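Local coordinates for protein serine protease (Arthrobacter nicotinovorans, PDB 3WY8) that probably cleaves peptide bonds as a trypsin-like serine protease, with reported keratinolytic activity, this chain being its protease domain, at residues A[14-27]-A[37-49]. Residues are numbered along the deposited sequence; the frame is centred on the assembly and turned at random.
Sequences IFFTLGGSNYVCSG and TVSTAGHCLNEGP
Leu18 reaches from the end of strand 11-18 onto the loop that follows the short 3-10 turn 42-44. Its CB continues to CG, which stands anti to the backbone N and lies 4.0 Å from Glu47 CG. There the side chain forks. CD1 packs on the backbone of Glu47, 3.6 Å from its N, and also touches Glu47 CG. CD2 rests on the carbonyl carbon of Asn46 and on His43 O, 3.8 Å from each. The same CD2 meets the edge of the Phe16 ring in its plane. One face of the Phe16 ring covers Cys44 O, which sits 3.2 Å above the ring plane, over its centre. Tyr23 CB covers the opposite face. Cys44 O is buried here with no hydrogen-bond partner in the model, and the ring face is its close neighbour. Beside the ring, the disulfide Cys25 SG–Cys44 SG (2.0 Å, chi3 -80°) ties strand 21-29 to the 3-10 turn. In trypsin-like proteases a disulfide at this place brackets the catalytic histidine. Here His43, next to Cys44, is hydrogen-bonded to Asp92 through ND1 and to Ser171 through NE2, consistent with a charge-relay triad. Strands 11-18, 21-29 and 37-40 belong to a closed six-stranded antiparallel barrel, as in the chymotrypsin fold. Further along, Thr40 OG1 donates to Ser26 O at 2.9 Å, tilted 22° from the carbonyl plane. Thr40 turns OG1 anti to its own N (chi1 -168°), toward strand 21-29, and Ile14 CD1 also packs against this hydroxyl. Gly27 CA comes 3.2 Å from Ser39 O, a close backbone approach. At the outer end, Glu47 OE1 lies near Gly19 CA in the type I' turn, while Glu47 OE2 accepts a hydrogen bond from Ala51 N.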
loop_
_atom_site.group_PDB
_atom_site.type_symbol
_atom_site.label_atom_id
_atom_site.label_comp_id
_atom_site.label_asym_id
_atom_site.label_seq_id
_atom_site.Cartn_x
_atom_site.Cartn_y
_atom_site.Cartn_z
ATOM N N ILE A 14 2.544 -3.831 7.638
ATOM C CA ILE A 14 1.210 -4.074 8.186
ATOM C C ILE A 14 1.079 -5.526 8.626
ATOM O O ILE A 14 1.465 -6.438 7.890
ATOM C CB ILE A 14 0.109 -3.750 7.150
ATOM C CG1 ILE A 14 0.119 -2.256 6.802
ATOM C CG2 ILE A 14 -1.274 -4.158 7.658
ATOM C CD1 ILE A 14 -0.665 -1.914 5.533
ATOM N N PHE A 15 0.552 -5.722 9.833
ATOM C CA PHE A 15 0.193 -7.044 10.340
ATOM C C PHE A 15 -1.313 -7.036 10.527
ATOM O O PHE A 15 -1.855 -6.139 11.184
ATOM C CB PHE A 15 0.871 -7.308 11.686
ATOM C CG PHE A 15 2.374 -7.348 11.621
ATOM C CD1 PHE A 15 3.045 -8.567 11.529
ATOM C CD2 PHE A 15 3.120 -6.171 11.667
ATOM C CE1 PHE A 15 4.433 -8.614 11.477
ATOM C CE2 PHE A 15 4.513 -6.207 11.621
ATOM C CZ PHE A 15 5.171 -7.433 11.531
ATOM N N PHE A 16 -2.004 -8.018 9.956
ATOM C CA PHE A 16 -3.463 -8.001 10.038
ATOM C C PHE A 16 -4.130 -9.366 10.129
ATOM O O PHE A 16 -3.512 -10.393 9.844
ATOM C CB PHE A 16 -4.077 -7.141 8.916
ATOM C CG PHE A 16 -3.906 -7.706 7.526
ATOM C CD1 PHE A 16 -4.984 -8.284 6.864
ATOM C CD2 PHE A 16 -2.682 -7.625 6.866
ATOM C CE1 PHE A 16 -4.848 -8.798 5.570
ATOM C CE2 PHE A 16 -2.533 -8.134 5.569
ATOM C CZ PHE A 16 -3.621 -8.720 4.923
ATOM N N THR A 17 -5.386 -9.356 10.571
ATOM C CA THR A 17 -6.212 -10.552 10.611
ATOM C C THR A 17 -7.395 -10.328 9.679
ATOM O O THR A 17 -8.132 -9.352 9.822
ATOM C CB THR A 17 -6.688 -10.866 12.047
ATOM O OG1 THR A 17 -5.546 -11.007 12.905
ATOM C CG2 THR A 17 -7.491 -12.156 12.081
ATOM N N LEU A 18 -7.556 -11.232 8.718
ATOM C CA LEU A 18 -8.607 -11.120 7.717
ATOM C C LEU A 18 -9.197 -12.497 7.445
ATOM O O LEU A 18 -8.470 -13.440 7.132
ATOM C CB LEU A 18 -8.058 -10.502 6.426
ATOM C CG LEU A 18 -9.026 -10.278 5.259
ATOM C CD1 LEU A 18 -10.106 -9.267 5.617
ATOM C CD2 LEU A 18 -8.264 -9.830 4.018
ATOM N N GLY A 19 -10.517 -12.606 7.575
ATOM C CA GLY A 19 -11.203 -13.889 7.417
ATOM C C GLY A 19 -10.686 -14.926 8.399
ATOM O O GLY A 19 -10.681 -16.128 8.105
ATOM N N GLY A 20 -10.229 -14.451 9.556
ATOM C CA GLY A 20 -9.739 -15.312 10.626
ATOM C C GLY A 20 -8.294 -15.774 10.514
ATOM O O GLY A 20 -7.827 -16.530 11.361
ATOM N N SER A 21 -7.585 -15.323 9.481
ATOM C CA SER A 21 -6.187 -15.721 9.267
ATOM C C SER A 21 -5.237 -14.530 9.366
ATOM O O SER A 21 -5.642 -13.385 9.156
ATOM C CB SER A 21 -6.016 -16.411 7.913
ATOM O OG SER A 21 -6.760 -17.613 7.856
ATOM N N ASN A 22 -3.974 -14.817 9.677
ATOM C CA ASN A 22 -2.966 -13.779 9.887
ATOM C C ASN A 22 -2.051 -13.562 8.688
ATOM O O ASN A 22 -1.464 -14.512 8.155
ATOM C CB ASN A 22 -2.160 -14.084 11.147
ATOM C CG ASN A 22 -3.032 -14.150 12.378
ATOM O OD1 ASN A 22 -3.820 -13.240 12.638
ATOM N ND2 ASN A 22 -2.924 -15.242 13.125
ATOM N N TYR A 23 -1.934 -12.301 8.279
ATOM C CA TYR A 23 -1.206 -11.933 7.068
ATOM C C TYR A 23 -0.323 -10.707 7.285
ATOM O O TYR A 23 -0.457 -9.999 8.286
ATOM C CB TYR A 23 -2.195 -11.613 5.940
ATOM C CG TYR A 23 -3.167 -12.711 5.579
ATOM C CD1 TYR A 23 -2.745 -13.833 4.864
ATOM C CD2 TYR A 23 -4.513 -12.616 5.928
ATOM C CE1 TYR A 23 -3.641 -14.846 4.514
ATOM C CE2 TYR A 23 -5.420 -13.625 5.584
ATOM C CZ TYR A 23 -4.974 -14.734 4.880
ATOM O OH TYR A 23 -5.853 -15.735 4.534
ATOM N N VAL A 24 0.571 -10.456 6.330
ATOM C CA VAL A 24 1.334 -9.207 6.288
ATOM C C VAL A 24 1.134 -8.456 4.983
ATOM O O VAL A 24 0.831 -9.050 3.943
ATOM C CB VAL A 24 2.861 -9.403 6.495
ATOM C CG1 VAL A 24 3.176 -9.677 7.941
ATOM C CG2 VAL A 24 3.419 -10.477 5.559
ATOM N N CYS A 25 1.319 -7.142 5.060
ATOM C CA CYS A 25 1.291 -6.266 3.903
ATOM C C CYS A 25 2.229 -5.088 4.152
ATOM O O CYS A 25 2.993 -5.085 5.121
ATOM C CB CYS A 25 -0.133 -5.772 3.639
ATOM S SG CYS A 25 -1.132 -6.833 2.547
ATOM N N SER A 26 2.167 -4.098 3.270
ATOM C CA SER A 26 2.925 -2.866 3.414
ATOM C C SER A 26 1.972 -1.697 3.192
ATOM O O SER A 26 0.900 -1.866 2.601
ATOM C CB SER A 26 4.068 -2.832 2.398
ATOM O OG SER A 26 4.865 -3.996 2.521
ATOM N N GLY A 27 2.349 -0.520 3.675
ATOM C CA GLY A 27 1.491 0.649 3.565
ATOM C C GLY A 27 2.255 1.946 3.707
ATOM O O GLY A 27 3.478 1.950 3.884
ATOM N N THR A 37 -4.348 8.756 8.086
ATOM C CA THR A 37 -4.687 7.893 6.954
ATOM C C THR A 37 -3.479 7.149 6.396
ATOM O O THR A 37 -2.403 7.725 6.222
ATOM C CB THR A 37 -5.431 8.682 5.848
ATOM O OG1 THR A 37 -6.577 9.320 6.424
ATOM C CG2 THR A 37 -5.904 7.763 4.720
ATOM N N VAL A 38 -3.690 5.859 6.135
ATOM C CA VAL A 38 -2.667 4.956 5.610
ATOM C C VAL A 38 -3.183 4.335 4.320
ATOM O O VAL A 38 -4.272 3.761 4.290
ATOM C CB VAL A 38 -2.323 3.831 6.628
ATOM C CG1 VAL A 38 -1.445 2.748 5.984
ATOM C CG2 VAL A 38 -1.632 4.415 7.855
ATOM N N SER A 39 -2.403 4.453 3.250
ATOM C CA SER A 39 -2.754 3.822 1.986
ATOM C C SER A 39 -2.218 2.391 1.934
ATOM O O SER A 39 -1.138 2.103 2.454
ATOM C CB SER A 39 -2.169 4.617 0.830
ATOM O OG SER A 39 -0.760 4.617 0.931
ATOM N N THR A 40 -2.976 1.510 1.290
ATOM C CA THR A 40 -2.589 0.106 1.128
ATOM C C THR A 40 -3.428 -0.519 0.007
ATOM O O THR A 40 -4.157 0.197 -0.685
ATOM C CB THR A 40 -2.679 -0.678 2.479
ATOM O OG1 THR A 40 -2.037 -1.955 2.354
ATOM C CG2 THR A 40 -4.130 -0.860 2.944
ATOM N N ALA A 41 -3.310 -1.830 -0.191
ATOM C CA ALA A 41 -4.140 -2.531 -1.175
ATOM C C ALA A 41 -5.476 -2.895 -0.550
ATOM O O ALA A 41 -5.558 -3.093 0.657
ATOM C CB ALA A 41 -3.441 -3.787 -1.667
ATOM N N GLY A 42 -6.519 -2.984 -1.372
ATOM C CA GLY A 42 -7.827 -3.426 -0.883
ATOM C C GLY A 42 -7.709 -4.803 -0.256
ATOM O O GLY A 42 -8.293 -5.065 0.799
ATOM N N HIS A 43 -6.922 -5.675 -0.888
ATOM C CA HIS A 43 -6.756 -7.050 -0.394
ATOM C C HIS A 43 -5.947 -7.163 0.901
ATOM O O HIS A 43 -5.852 -8.246 1.488
ATOM C CB HIS A 43 -6.259 -7.999 -1.508
ATOM C CG HIS A 43 -4.790 -7.926 -1.791
ATOM N ND1 HIS A 43 -4.270 -7.240 -2.869
ATOM C CD2 HIS A 43 -3.736 -8.512 -1.175
ATOM C CE1 HIS A 43 -2.955 -7.379 -2.883
ATOM N NE2 HIS A 43 -2.606 -8.150 -1.868
ATOM N N CYS A 44 -5.401 -6.039 1.360
ATOM C CA CYS A 44 -4.694 -5.986 2.636
ATOM C C CYS A 44 -5.617 -5.618 3.797
ATOM O O CYS A 44 -5.175 -5.550 4.941
ATOM C CB CYS A 44 -3.530 -4.993 2.577
ATOM S SG CYS A 44 -2.175 -5.468 1.463
ATOM N N LEU A 45 -6.892 -5.368 3.512
ATOM C CA LEU A 45 -7.826 -5.026 4.588
ATOM C C LEU A 45 -9.273 -5.481 4.372
ATOM O O LEU A 45 -10.129 -5.242 5.223
ATOM C CB LEU A 45 -7.754 -3.522 4.928
ATOM C CG LEU A 45 -7.957 -2.462 3.842
ATOM C CD1 LEU A 45 -9.391 -2.475 3.298
ATOM C CD2 LEU A 45 -7.624 -1.088 4.415
ATOM N N ASN A 46 -9.542 -6.125 3.239
ATOM C CA ASN A 46 -10.886 -6.619 2.942
ATOM C C ASN A 46 -10.805 -7.868 2.073
ATOM O O ASN A 46 -10.005 -7.923 1.140
ATOM C CB ASN A 46 -11.730 -5.529 2.267
ATOM C CG ASN A 46 -13.142 -6.000 1.940
ATOM O OD1 ASN A 46 -13.353 -6.701 0.957
ATOM N ND2 ASN A 46 -14.109 -5.616 2.771
ATOM N N GLU A 47 -11.644 -8.858 2.379
ATOM C CA GLU A 47 -11.616 -10.157 1.690
ATOM C C GLU A 47 -11.706 -10.082 0.159
ATOM O O GLU A 47 -11.151 -10.936 -0.537
ATOM C CB GLU A 47 -12.706 -11.086 2.239
ATOM C CG GLU A 47 -12.493 -11.504 3.686
ATOM C CD GLU A 47 -13.536 -12.492 4.170
ATOM O OE1 GLU A 47 -13.143 -13.587 4.621
ATOM O OE2 GLU A 47 -14.745 -12.184 4.087
ATOM N N GLY A 48 -12.408 -9.073 -0.353
ATOM C CA GLY A 48 -12.488 -8.823 -1.795
ATOM C C GLY A 48 -13.043 -9.975 -2.623
ATOM O O GLY A 48 -12.296 -10.627 -3.358
ATOM N N PRO A 49 -14.361 -10.229 -2.528
ATOM C CA PRO A 49 -15.328 -9.527 -1.684
ATOM C C PRO A 49 -15.501 -10.147 -0.297
ATOM O O PRO A 49 -15.182 -11.321 -0.083
ATOM C CB PRO A 49 -16.628 -9.668 -2.475
ATOM C CG PRO A 49 -16.501 -10.998 -3.145
ATOM C CD PRO A 49 -15.023 -11.190 -3.433
#